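Side-chain contacts in caspase-3 (Porites astreoides, PDB 6WI4), which probably cleaves proteins after aspartate residues as a cysteine protease of the caspase family, acting in coral apoptosis: residues Y158-R161 with S167-I170; S163-G166 with I170-L173; I16-D21 with V38-L43. All coordinates share one frame; numbering follows the deposited sequence.

Interaction 1: residues Y158-R161 with S167-I170; sequences YSWR and SWFI
Trp160 lays its CB over the benzene part of the Trp168 indole, 3.5 Å from the centroid of that six-membered ring and 7° off its normal, a nearly perpendicular CH-pi contact. Beyond CB the two indoles run side by side in the same direction. The five-membered ring of Trp160 and the six-membered ring of Trp168 have centroids 4.5 Å apart and planes tilted by 20°, which defines an offset stack; Trp160 CD1 reaches Trp168 CZ3 at 3.6 Å. In both tryptophans CG stands anti to the carbonyl carbon, the same turn in each, which is consistent with the rings lying alongside each other. Tyr200 stacks on Trp168 as well.

Polar groups join the strand to the helix start. Trp168 N gives a weak bond to Trp160 O at 3.3 Å, while water 1 donates to Trp160 O and accepts from Phe169 N at 2.9 Å. The carbonyl oxygen is thus shared by an amide and a water at the first turn of helix 168-180. Ser167 pairs with Arg161 as an antiparallel non-hydrogen-bonded bridge, CA to CA 3.8 Å, and is also the N-cap: its OG accepts from Ile170 N at 3.1 Å. Asp39 binds the same hydroxyl.

Strand 156-162 adds Trp160 and Arg161 to an antiparallel ladder with the bound peptide, as caspases hold substrates. Trp160 packs on the peptide backbone and Trp168 on one of its acidic side chains. The chemistry is therefore mixed: the stacked indoles hold the peptide-pairing strand against the capped helix start and themselves border the peptide, while Arg161 supplies the positive charge that meets an acidic side chain of the bound peptide.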
ATOM      1  N   TYR A 158       3.675  14.382  -5.856  1.00  9.61           N
ATOM      2  CA  TYR A 158       2.407  13.791  -6.257  1.00 10.15           C
ATOM      3  C   TYR A 158       2.586  12.328  -6.662  1.00 11.19           C
ATOM      4  O   TYR A 158       3.680  11.878  -7.025  1.00 10.78           O
ATOM      5  CB  TYR A 158       1.832  14.533  -7.462  1.00 12.41           C
ATOM      6  CG  TYR A 158       1.328  15.941  -7.233  1.00 13.50           C
ATOM      7  CD1 TYR A 158       0.332  16.206  -6.305  1.00 14.11           C
ATOM      8  CD2 TYR A 158       1.824  16.999  -7.990  1.00 13.48           C
ATOM      9  CE1 TYR A 158      -0.153  17.491  -6.124  1.00 15.86           C
ATOM     10  CE2 TYR A 158       1.343  18.285  -7.820  1.00 14.47           C
ATOM     11  CZ  TYR A 158       0.357  18.523  -6.885  1.00 19.94           C
ATOM     12  OH  TYR A 158      -0.121  19.807  -6.714  1.00 22.43           O
ATOM     13  N   SER A 159       1.469  11.606  -6.654  1.00  9.15           N
ATOM     14  CA  SER A 159       1.349  10.264  -7.197  1.00  8.39           C
ATOM     15  C   SER A 159       0.208  10.289  -8.198  1.00  9.80           C
ATOM     16  O   SER A 159      -0.786  10.984  -7.985  1.00 12.20           O
ATOM     17  CB  SER A 159       1.062   9.265  -6.068  1.00 11.04           C
ATOM     18  OG  SER A 159       1.041   7.933  -6.533  1.00  9.90           O
ATOM     19  N   TRP A 160       0.335   9.516  -9.269  1.00  9.13           N
ATOM     20  CA  TRP A 160      -0.593   9.592 -10.394  1.00  9.52           C
ATOM     21  C   TRP A 160      -1.576   8.433 -10.450  1.00 10.06           C
ATOM     22  O   TRP A 160      -1.223   7.271 -10.216  1.00 10.22           O
ATOM     23  CB  TRP A 160       0.190   9.661 -11.701  1.00 11.14           C
ATOM     24  CG  TRP A 160       0.800  10.997 -11.969  1.00  9.83           C
ATOM     25  CD1 TRP A 160       2.093  11.373 -11.739  1.00 13.67           C
ATOM     26  CD2 TRP A 160       0.152  12.127 -12.568  1.00  9.00           C
ATOM     27  NE1 TRP A 160       2.290  12.675 -12.148  1.00 12.07           N
ATOM     28  CE2 TRP A 160       1.110  13.159 -12.653  1.00  9.99           C
ATOM     29  CE3 TRP A 160      -1.147  12.369 -13.019  1.00 11.81           C
ATOM     30  CZ2 TRP A 160       0.814  14.410 -13.190  1.00 10.86           C
ATOM     31  CZ3 TRP A 160      -1.440  13.620 -13.548  1.00 12.71           C
ATOM     32  CH2 TRP A 160      -0.463  14.620 -13.624  1.00 10.49           C
ATOM     33  N   ARG A 161      -2.816   8.766 -10.786  1.00  9.76           N
ATOM     34  CA  ARG A 161      -3.916   7.821 -10.904  1.00 10.65           C
ATOM     35  C   ARG A 161      -4.645   8.102 -12.206  1.00 11.15           C
ATOM     36  O   ARG A 161      -4.896   9.264 -12.534  1.00 14.02           O
ATOM     37  CB  ARG A 161      -4.874   7.974  -9.718  1.00 12.94           C
ATOM     38  CG  ARG A 161      -6.253   7.322  -9.877  1.00 12.12           C
ATOM     39  CD  ARG A 161      -7.128   7.594  -8.647  1.00 12.17           C
ATOM     40  NE  ARG A 161      -6.905   8.939  -8.127  1.00 12.08           N
ATOM     41  CZ  ARG A 161      -7.397  10.053  -8.662  1.00 12.64           C
ATOM     42  NH1 ARG A 161      -8.190  10.010  -9.725  1.00 13.78           N
ATOM     43  NH2 ARG A 161      -7.101  11.225  -8.118  1.00 15.11           N
ATOM     44  N   SER A 167      -4.368   3.455 -10.693  1.00  9.61           N
ATOM     45  CA  SER A 167      -3.114   4.165 -10.480  1.00  9.87           C
ATOM     46  C   SER A 167      -1.932   3.440 -11.116  1.00 10.70           C
ATOM     47  O   SER A 167      -1.920   2.212 -11.271  1.00 10.74           O
ATOM     48  CB  SER A 167      -2.847   4.381  -8.988  1.00 10.72           C
ATOM     49  OG  SER A 167      -2.574   3.154  -8.325  1.00 11.95           O
ATOM     50  N   TRP A 168      -0.921   4.231 -11.477  1.00  9.46           N
ATOM     51  CA  TRP A 168       0.296   3.675 -12.048  1.00  9.45           C
ATOM     52  C   TRP A 168       0.906   2.639 -11.117  1.00 10.41           C
ATOM     53  O   TRP A 168       1.290   1.548 -11.544  1.00 10.73           O
ATOM     54  CB  TRP A 168       1.313   4.785 -12.289  1.00 11.40           C
ATOM     55  CG  TRP A 168       0.904   5.799 -13.289  1.00 10.04           C
ATOM     56  CD1 TRP A 168      -0.235   5.806 -14.049  1.00 12.18           C
ATOM     57  CD2 TRP A 168       1.641   6.967 -13.654  1.00  8.94           C
ATOM     58  NE1 TRP A 168      -0.243   6.916 -14.867  1.00 13.20           N
ATOM     59  CE2 TRP A 168       0.899   7.642 -14.639  1.00 13.59           C
ATOM     60  CE3 TRP A 168       2.864   7.505 -13.239  1.00 11.97           C
ATOM     61  CZ2 TRP A 168       1.342   8.830 -15.220  1.00 13.18           C
ATOM     62  CZ3 TRP A 168       3.296   8.686 -13.804  1.00 14.96           C
ATOM     63  CH2 TRP A 168       2.540   9.335 -14.786  1.00 12.38           C
ATOM     64  N   PHE A 169       0.998   2.967  -9.830  1.00  8.57           N
ATOM     65  CA  PHE A 169       1.634   2.064  -8.878  1.00  9.94           C
ATOM     66  C   PHE A 169       0.845   0.770  -8.712  1.00  9.55           C
ATOM     67  O   PHE A 169       1.417  -0.321  -8.794  1.00  9.45           O
ATOM     68  CB  PHE A 169       1.795   2.786  -7.545  1.00  8.70           C
ATOM     69  CG  PHE A 169       2.368   1.950  -6.438  1.00  8.66           C
ATOM     70  CD1 PHE A 169       3.648   1.429  -6.528  1.00 10.01           C
ATOM     71  CD2 PHE A 169       1.636   1.746  -5.281  1.00  9.22           C
ATOM     72  CE1 PHE A 169       4.177   0.687  -5.492  1.00  9.70           C
ATOM     73  CE2 PHE A 169       2.158   1.005  -4.229  1.00 10.91           C
ATOM     74  CZ  PHE A 169       3.430   0.477  -4.337  1.00  9.64           C
ATOM     75  N   ILE A 170      -0.465   0.860  -8.458  1.00  9.23           N
ATOM     76  CA  ILE A 170      -1.215  -0.365  -8.190  1.00  9.65           C
ATOM     77  C   ILE A 170      -1.357  -1.201  -9.461  1.00  9.40           C
ATOM     78  O   ILE A 170      -1.272  -2.436  -9.403  1.00 11.99           O
ATOM     79  CB  ILE A 170      -2.578  -0.049  -7.544  1.00  9.87           C
ATOM     80  CG1 ILE A 170      -2.389   0.654  -6.195  1.00 10.72           C
ATOM     81  CG2 ILE A 170      -3.391  -1.337  -7.362  1.00 10.48           C
ATOM     82  CD1 ILE A 170      -1.634  -0.178  -5.144  1.00 14.76           C
TER
HETATM   83  O   HOH W   1       0.529   5.606  -8.774  1.00  9.42           O

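Interaction 2: residues S163-G166 with I170-L173; sequences SVNG and IQSL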
ATOM      1  N   SER A 163      -8.150   7.691 -14.405  1.00 10.63           N
ATOM      2  CA  SER A 163      -9.560   7.550 -14.065  1.00 10.95           C
ATOM      3  C   SER A 163     -10.172   6.273 -14.629  1.00 12.95           C
ATOM      4  O   SER A 163     -11.153   5.767 -14.074  1.00 14.21           O
ATOM      5  CB  SER A 163     -10.335   8.763 -14.566  1.00 14.06           C
ATOM      6  OG  SER A 163     -10.258   8.844 -15.980  1.00 15.41           O
ATOM      7  N   VAL A 164      -9.613   5.738 -15.710  1.00 12.13           N
ATOM      8  CA  VAL A 164     -10.145   4.529 -16.332  1.00 13.11           C
ATOM      9  C   VAL A 164      -9.443   3.280 -15.815  1.00 13.87           C
ATOM     10  O   VAL A 164     -10.095   2.291 -15.466  1.00 15.30           O
ATOM     11  CB  VAL A 164     -10.029   4.637 -17.867  1.00 15.73           C
ATOM     12  CG1 VAL A 164     -10.509   3.355 -18.524  1.00 20.24           C
ATOM     13  CG2 VAL A 164     -10.801   5.847 -18.370  1.00 16.22           C
ATOM     14  N   ASN A 165      -8.110   3.319 -15.735  1.00 14.37           N
ATOM     15  CA  ASN A 165      -7.300   2.130 -15.498  1.00 11.32           C
ATOM     16  C   ASN A 165      -6.769   2.010 -14.080  1.00 12.02           C
ATOM     17  O   ASN A 165      -6.183   0.975 -13.754  1.00 13.49           O
ATOM     18  CB  ASN A 165      -6.112   2.102 -16.455  1.00 14.07           C
ATOM     19  CG  ASN A 165      -6.538   2.130 -17.888  1.00 20.35           C
ATOM     20  OD1 ASN A 165      -7.389   1.352 -18.300  1.00 24.39           O
ATOM     21  ND2 ASN A 165      -5.964   3.043 -18.654  1.00 22.47           N
ATOM     22  N   GLY A 166      -6.947   3.017 -13.242  1.00 12.34           N
ATOM     23  CA  GLY A 166      -6.389   2.967 -11.900  1.00 11.10           C
ATOM     24  C   GLY A 166      -5.018   3.606 -11.843  1.00 12.06           C
ATOM     25  O   GLY A 166      -4.527   4.192 -12.809  1.00 12.69           O
ATOM     26  N   ILE A 170      -0.465   0.860  -8.458  1.00  9.23           N
ATOM     27  CA  ILE A 170      -1.215  -0.365  -8.190  1.00  9.65           C
ATOM     28  C   ILE A 170      -1.357  -1.201  -9.461  1.00  9.40           C
ATOM     29  O   ILE A 170      -1.272  -2.436  -9.403  1.00 11.99           O
ATOM     30  CB  ILE A 170      -2.578  -0.049  -7.544  1.00  9.87           C
ATOM     31  CG1 ILE A 170      -2.389   0.654  -6.195  1.00 10.72           C
ATOM     32  CG2 ILE A 170      -3.391  -1.337  -7.362  1.00 10.48           C
ATOM     33  CD1 ILE A 170      -1.634  -0.178  -5.144  1.00 14.76           C
ATOM     34  N   GLN A 171      -1.562  -0.555 -10.624  1.00 10.78           N
ATOM     35  CA  GLN A 171      -1.540  -1.267 -11.906  1.00 14.97           C
ATOM     36  C   GLN A 171      -0.248  -2.061 -12.057  1.00 11.36           C
ATOM     37  O   GLN A 171      -0.253  -3.227 -12.476  1.00 12.56           O
ATOM     38  CB  GLN A 171      -1.650  -0.285 -13.088  1.00 17.41           C
ATOM     39  CG  GLN A 171      -3.023   0.266 -13.458  1.00 24.81           C
ATOM     40  CD  GLN A 171      -2.993   1.057 -14.777  1.00 27.50           C
ATOM     41  OE1 GLN A 171      -2.997   0.466 -15.866  1.00 27.89           O
ATOM     42  NE2 GLN A 171      -2.949   2.394 -14.684  1.00 23.51           N
ATOM     43  N   SER A 172       0.879  -1.416 -11.758  1.00  9.44           N
ATOM     44  CA  SER A 172       2.177  -2.050 -11.935  1.00 10.51           C
ATOM     45  C   SER A 172       2.403  -3.131 -10.890  1.00 12.58           C
ATOM     46  O   SER A 172       2.965  -4.191 -11.192  1.00 11.93           O
ATOM     47  CB  SER A 172       3.292  -1.003 -11.856  1.00 10.55           C
ATOM     48  OG  SER A 172       3.164  -0.047 -12.901  1.00 14.92           O
ATOM     49  N   LEU A 173       1.980  -2.875  -9.653  1.00 10.38           N
ATOM     50  CA  LEU A 173       2.153  -3.860  -8.594  1.00 11.14           C
ATOM     51  C   LEU A 173       1.390  -5.139  -8.912  1.00 11.67           C
ATOM     52  O   LEU A 173       1.930  -6.243  -8.780  1.00 11.75           O
ATOM     53  CB  LEU A 173       1.714  -3.270  -7.254  1.00 11.97           C
ATOM     54  CG  LEU A 173       2.128  -4.074  -6.025  1.00 14.97           C
ATOM     55  CD1 LEU A 173       2.626  -3.161  -4.927  1.00 20.05           C
ATOM     56  CD2 LEU A 173       0.968  -4.928  -5.566  1.00 19.58           C
TER
HETATM   57  O   HOH W   2      -3.314   4.179 -17.322  1.00 17.08           O
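Van der Waals contact between Gln171 and the backbone of Asn165 comes first: Gln171 CG lies 3.3 Å from Asn165 O, and the amide beyond it passes beside the asparagine side chain, Gln171 OE1 standing 3.6 Å from Asn165 CB. With CG anti to the carbonyl carbon (chi1 -79°) and the chain extended past it, the glutamine reaches from helix 168-180 back to the turn.

One direct hydrogen bond crosses the contact. Gln171 NE2 donates to Gly166 O at 3.0 Å, but the N-H...O angle of 129° makes it a weak, bent bond. Water 2 supplies an indirect link, accepting from Asn165 ND2 and from Gln171 NE2, at 3.2 Å in each case.

Backbone shape is the third element. Gly166 has a positive phi of 93°, and at its backbone angles a CB would press against the carbonyl oxygen of Asn165; it leads from the loop into the short strand 166-167. Asn162 OD1 accepts from the backbone N of both Val164 and Asn165 in this hairpin turn, and Ser163 makes backbone hydrogen bonds with the bound peptide.

The contact thus combines packing of the glutamine chain on Asn165 with one weak bond and one water bridge, and the hold of the Gln171 amide on the turn is probably looser than a straight hydrogen bond would give.

Interaction 3: residues I16-D21 with V38-L43; sequences IINNKD and VDRDAL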
ATOM      1  N   ILE A  16      -7.862  -3.581   2.880  1.00  7.95           N
ATOM      2  CA  ILE A  16      -7.878  -2.561   1.829  1.00  7.63           C
ATOM      3  C   ILE A  16      -8.841  -1.470   2.249  1.00  9.16           C
ATOM      4  O   ILE A  16     -10.038  -1.733   2.421  1.00  9.99           O
ATOM      5  CB  ILE A  16      -8.305  -3.130   0.469  1.00  7.42           C
ATOM      6  CG1 ILE A  16      -7.373  -4.255   0.040  1.00  9.59           C
ATOM      7  CG2 ILE A  16      -8.355  -2.017  -0.580  1.00  9.36           C
ATOM      8  CD1 ILE A  16      -7.929  -5.030  -1.154  1.00 10.59           C
ATOM      9  N   ILE A  17      -8.339  -0.248   2.378  1.00  8.97           N
ATOM     10  CA  ILE A  17      -9.167   0.925   2.624  1.00  9.38           C
ATOM     11  C   ILE A  17      -9.151   1.763   1.355  1.00  9.76           C
ATOM     12  O   ILE A  17      -8.091   2.200   0.902  1.00 10.92           O
ATOM     13  CB  ILE A  17      -8.683   1.712   3.847  1.00 10.05           C
ATOM     14  CG1 ILE A  17      -8.863   0.847   5.107  1.00 11.20           C
ATOM     15  CG2 ILE A  17      -9.471   3.011   3.972  1.00 11.71           C
ATOM     16  CD1 ILE A  17      -8.167   1.391   6.339  1.00 14.85           C
ATOM     17  N   ASN A  18     -10.326   1.961   0.768  1.00  9.43           N
ATOM     18  CA  ASN A  18     -10.481   2.571  -0.547  1.00 11.42           C
ATOM     19  C   ASN A  18     -11.265   3.870  -0.387  1.00 10.61           C
ATOM     20  O   ASN A  18     -12.494   3.839  -0.259  1.00 11.97           O
ATOM     21  CB  ASN A  18     -11.203   1.599  -1.472  1.00 11.05           C
ATOM     22  CG  ASN A  18     -11.449   2.171  -2.839  1.00 11.34           C
ATOM     23  OD1 ASN A  18     -10.513   2.573  -3.527  1.00 12.10           O
ATOM     24  ND2 ASN A  18     -12.720   2.219  -3.248  1.00 12.48           N
ATOM     25  N   ASN A  19     -10.578   5.013  -0.401  1.00 10.30           N
ATOM     26  CA  ASN A  19     -11.240   6.301  -0.210  1.00 11.66           C
ATOM     27  C   ASN A  19     -11.392   7.006  -1.555  1.00 11.89           C
ATOM     28  O   ASN A  19     -10.406   7.433  -2.171  1.00 11.66           O
ATOM     29  CB  ASN A  19     -10.480   7.142   0.816  1.00 10.00           C
ATOM     30  CG  ASN A  19     -10.799   6.724   2.240  1.00 10.20           C
ATOM     31  OD1 ASN A  19     -11.656   5.863   2.469  1.00 12.88           O
ATOM     32  ND2 ASN A  19     -10.109   7.324   3.210  1.00 12.55           N
ATOM     33  N   LYS A  20     -12.636   7.127  -2.016  1.00 12.03           N
ATOM     34  CA  LYS A  20     -12.937   7.739  -3.302  1.00 13.97           C
ATOM     35  C   LYS A  20     -13.525   9.131  -3.176  1.00 11.46           C
ATOM     36  O   LYS A  20     -13.108  10.034  -3.899  1.00 12.86           O
ATOM     37  CB  LYS A  20     -13.911   6.858  -4.097  1.00 13.78           C
ATOM     38  CG  LYS A  20     -14.183   7.383  -5.500  1.00 14.87           C
ATOM     39  CD  LYS A  20     -15.136   6.465  -6.263  1.00 19.89           C
ATOM     40  N   ASP A  21     -14.451   9.328  -2.240  1.00 13.96           N
ATOM     41  CA  ASP A  21     -15.189  10.578  -2.092  1.00 13.78           C
ATOM     42  C   ASP A  21     -14.871  11.205  -0.745  1.00 13.89           C
ATOM     43  O   ASP A  21     -14.913  10.523   0.284  1.00 17.73           O
ATOM     44  CB  ASP A  21     -16.696  10.338  -2.198  1.00 16.98           C
ATOM     45  CG  ASP A  21     -17.079   9.602  -3.456  1.00 18.18           C
ATOM     46  OD1 ASP A  21     -17.019  10.221  -4.536  1.00 22.57           O
ATOM     47  OD2 ASP A  21     -17.425   8.402  -3.371  1.00 23.85           O
ATOM     48  N   VAL A  38     -10.992   0.543  -9.471  1.00 11.96           N
ATOM     49  CA  VAL A  38     -10.209  -0.399 -10.262  1.00 11.58           C
ATOM     50  C   VAL A  38      -9.026  -0.912  -9.448  1.00 10.17           C
ATOM     51  O   VAL A  38      -8.713  -2.110  -9.463  1.00 12.45           O
ATOM     52  CB  VAL A  38      -9.748   0.272 -11.571  1.00 13.53           C
ATOM     53  CG1 VAL A  38      -8.867  -0.665 -12.376  1.00 14.59           C
ATOM     54  CG2 VAL A  38     -10.952   0.708 -12.400  1.00 15.05           C
ATOM     55  N   ASP A  39      -8.351  -0.010  -8.729  1.00  8.97           N
ATOM     56  CA  ASP A  39      -7.245  -0.401  -7.860  1.00  9.51           C
ATOM     57  C   ASP A  39      -7.726  -1.299  -6.725  1.00  8.93           C
ATOM     58  O   ASP A  39      -7.082  -2.299  -6.396  1.00 10.38           O
ATOM     59  CB  ASP A  39      -6.577   0.834  -7.256  1.00  8.79           C
ATOM     60  CG  ASP A  39      -5.612   1.531  -8.196  1.00 10.86           C
ATOM     61  OD1 ASP A  39      -5.401   1.098  -9.349  1.00 12.59           O
ATOM     62  OD2 ASP A  39      -5.051   2.545  -7.739  1.00 14.33           O
ATOM     63  N   ARG A  40      -8.837  -0.920  -6.079  1.00  8.77           N
ATOM     64  CA  ARG A  40      -9.379  -1.723  -4.987  1.00  8.59           C
ATOM     65  C   ARG A  40      -9.660  -3.143  -5.452  1.00  7.84           C
ATOM     66  O   ARG A  40      -9.258  -4.117  -4.802  1.00  9.93           O
ATOM     67  CB  ARG A  40     -10.657  -1.077  -4.452  1.00 10.48           C
ATOM     68  CG  ARG A  40     -11.384  -1.906  -3.392  1.00  9.91           C
ATOM     69  CD  ARG A  40     -12.854  -1.472  -3.286  1.00 12.12           C
ATOM     70  NE  ARG A  40     -13.588  -1.777  -4.511  1.00 12.31           N
ATOM     71  CZ  ARG A  40     -14.767  -1.254  -4.818  1.00 13.74           C
ATOM     72  NH1 ARG A  40     -15.367  -1.591  -5.957  1.00 15.81           N
ATOM     73  NH2 ARG A  40     -15.344  -0.397  -3.991  1.00 17.62           N
ATOM     74  N   ASP A  41     -10.324  -3.279  -6.601  1.00 10.21           N
ATOM     75  CA  ASP A  41     -10.671  -4.609  -7.079  1.00 11.18           C
ATOM     76  C   ASP A  41      -9.424  -5.399  -7.457  1.00  9.44           C
ATOM     77  O   ASP A  41      -9.358  -6.612  -7.211  1.00 11.13           O
ATOM     78  CB  ASP A  41     -11.632  -4.509  -8.264  1.00 13.43           C
ATOM     79  CG  ASP A  41     -12.998  -3.970  -7.876  1.00 13.87           C
ATOM     80  OD1 ASP A  41     -13.298  -3.864  -6.666  1.00 16.61           O
ATOM     81  OD2 ASP A  41     -13.781  -3.671  -8.804  1.00 17.77           O
ATOM     82  N   ALA A  42      -8.418  -4.734  -8.045  1.00  9.60           N
ATOM     83  CA  ALA A  42      -7.192  -5.434  -8.403  1.00 10.68           C
ATOM     84  C   ALA A  42      -6.438  -5.911  -7.163  1.00 10.44           C
ATOM     85  O   ALA A  42      -5.921  -7.032  -7.139  1.00 10.97           O
ATOM     86  CB  ALA A  42      -6.302  -4.526  -9.256  1.00 10.22           C
ATOM     87  N   LEU A  43      -6.351  -5.072  -6.129  1.00  9.48           N
ATOM     88  CA  LEU A  43      -5.660  -5.495  -4.911  1.00  9.12           C
ATOM     89  C   LEU A  43      -6.398  -6.625  -4.224  1.00  8.79           C
ATOM     90  O   LEU A  43      -5.768  -7.531  -3.665  1.00 10.84           O
ATOM     91  CB  LEU A  43      -5.520  -4.327  -3.939  1.00 10.82           C
ATOM     92  CG  LEU A  43      -4.418  -3.328  -4.233  1.00 13.17           C
ATOM     93  CD1 LEU A  43      -4.394  -2.305  -3.107  1.00 12.48           C
ATOM     94  CD2 LEU A  43      -3.057  -4.016  -4.364  1.00 12.24           C
TER
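Arg40 rises from helix 36-49 with its CB 3.7 Å from Asn18 CG, so the aliphatic root of the arginine meets the asparagine amide. With CG anti to the backbone N, the chain heads toward strand 13-18; CG lies 4.1 Å from Ile16 CG2 and also near Asn18 CB. CD comes next, 3.7 Å from Asn18 ND2, and there the chain bends (chi3 66°). Amide and guanidinium planes are turned 63° apart, and Asn18 ND2 approaches the guanidinium obliquely. NE and NH1 grip Asp41 side-on, both on the single atom OD1: NE at 3.0 Å, NH1 at 3.2 Å. The carboxylate oxygen lies close to the guanidinium plane, yet both nitrogens meet it from the same face of the carboxylate. At the tip, NH2 donates to Asn58 OD1, which also accepts from Asn18 ND2.

The contact belongs to the first beta-alpha-beta unit of the caspase fold, in which strand 13-18, helix 36-49 and strand 53-58 follow one another. The short segments 16-18 and 38-43 run nearly antiparallel, at 169°, with their axes 9.1 Å apart, as expected when a helix returns across the face of a parallel sheet. Cutting Arg40 back to an alanine is likely to leave Asp41 without its ion-pair partner and to uncover the flank of Asn18 where the arginine methylenes now pack.

Further along, the contact turns apolar: Ile16 CD1 reaches Leu43 CB at 3.7 Å, the two side chains crossing obliquely, and Ser86 of the neighbouring strand 83-88 touches both. Asn18 OD1 bonds to Thr36 OG1 and Asn18 ND2 to Asp37 OD1, near the N-terminal end of the helix.

In the fold
Along the chain interaction 3 closes before the other two open, whereas interactions 1 and 2 overlap and share Ile170 on helix 168-180. Their centres are about 7 Å apart; that of interaction 3 lies about 12 Å from interaction 1 and about 10 Å from interaction 2. Helix 36-49 is the bridge: Asp39 OD2 stands 2.6 Å from Ser167 OG, a probable hydrogen bond, Leu43 packs on Ile170, and Val38 meets the carbonyl oxygens of Val164 and Asn165. The helix joined to the six-stranded sheet in interaction 3 thus also packs against the hairpin 156-167, whose first strand pairs with the bound peptide, connecting the core to the binding cleft.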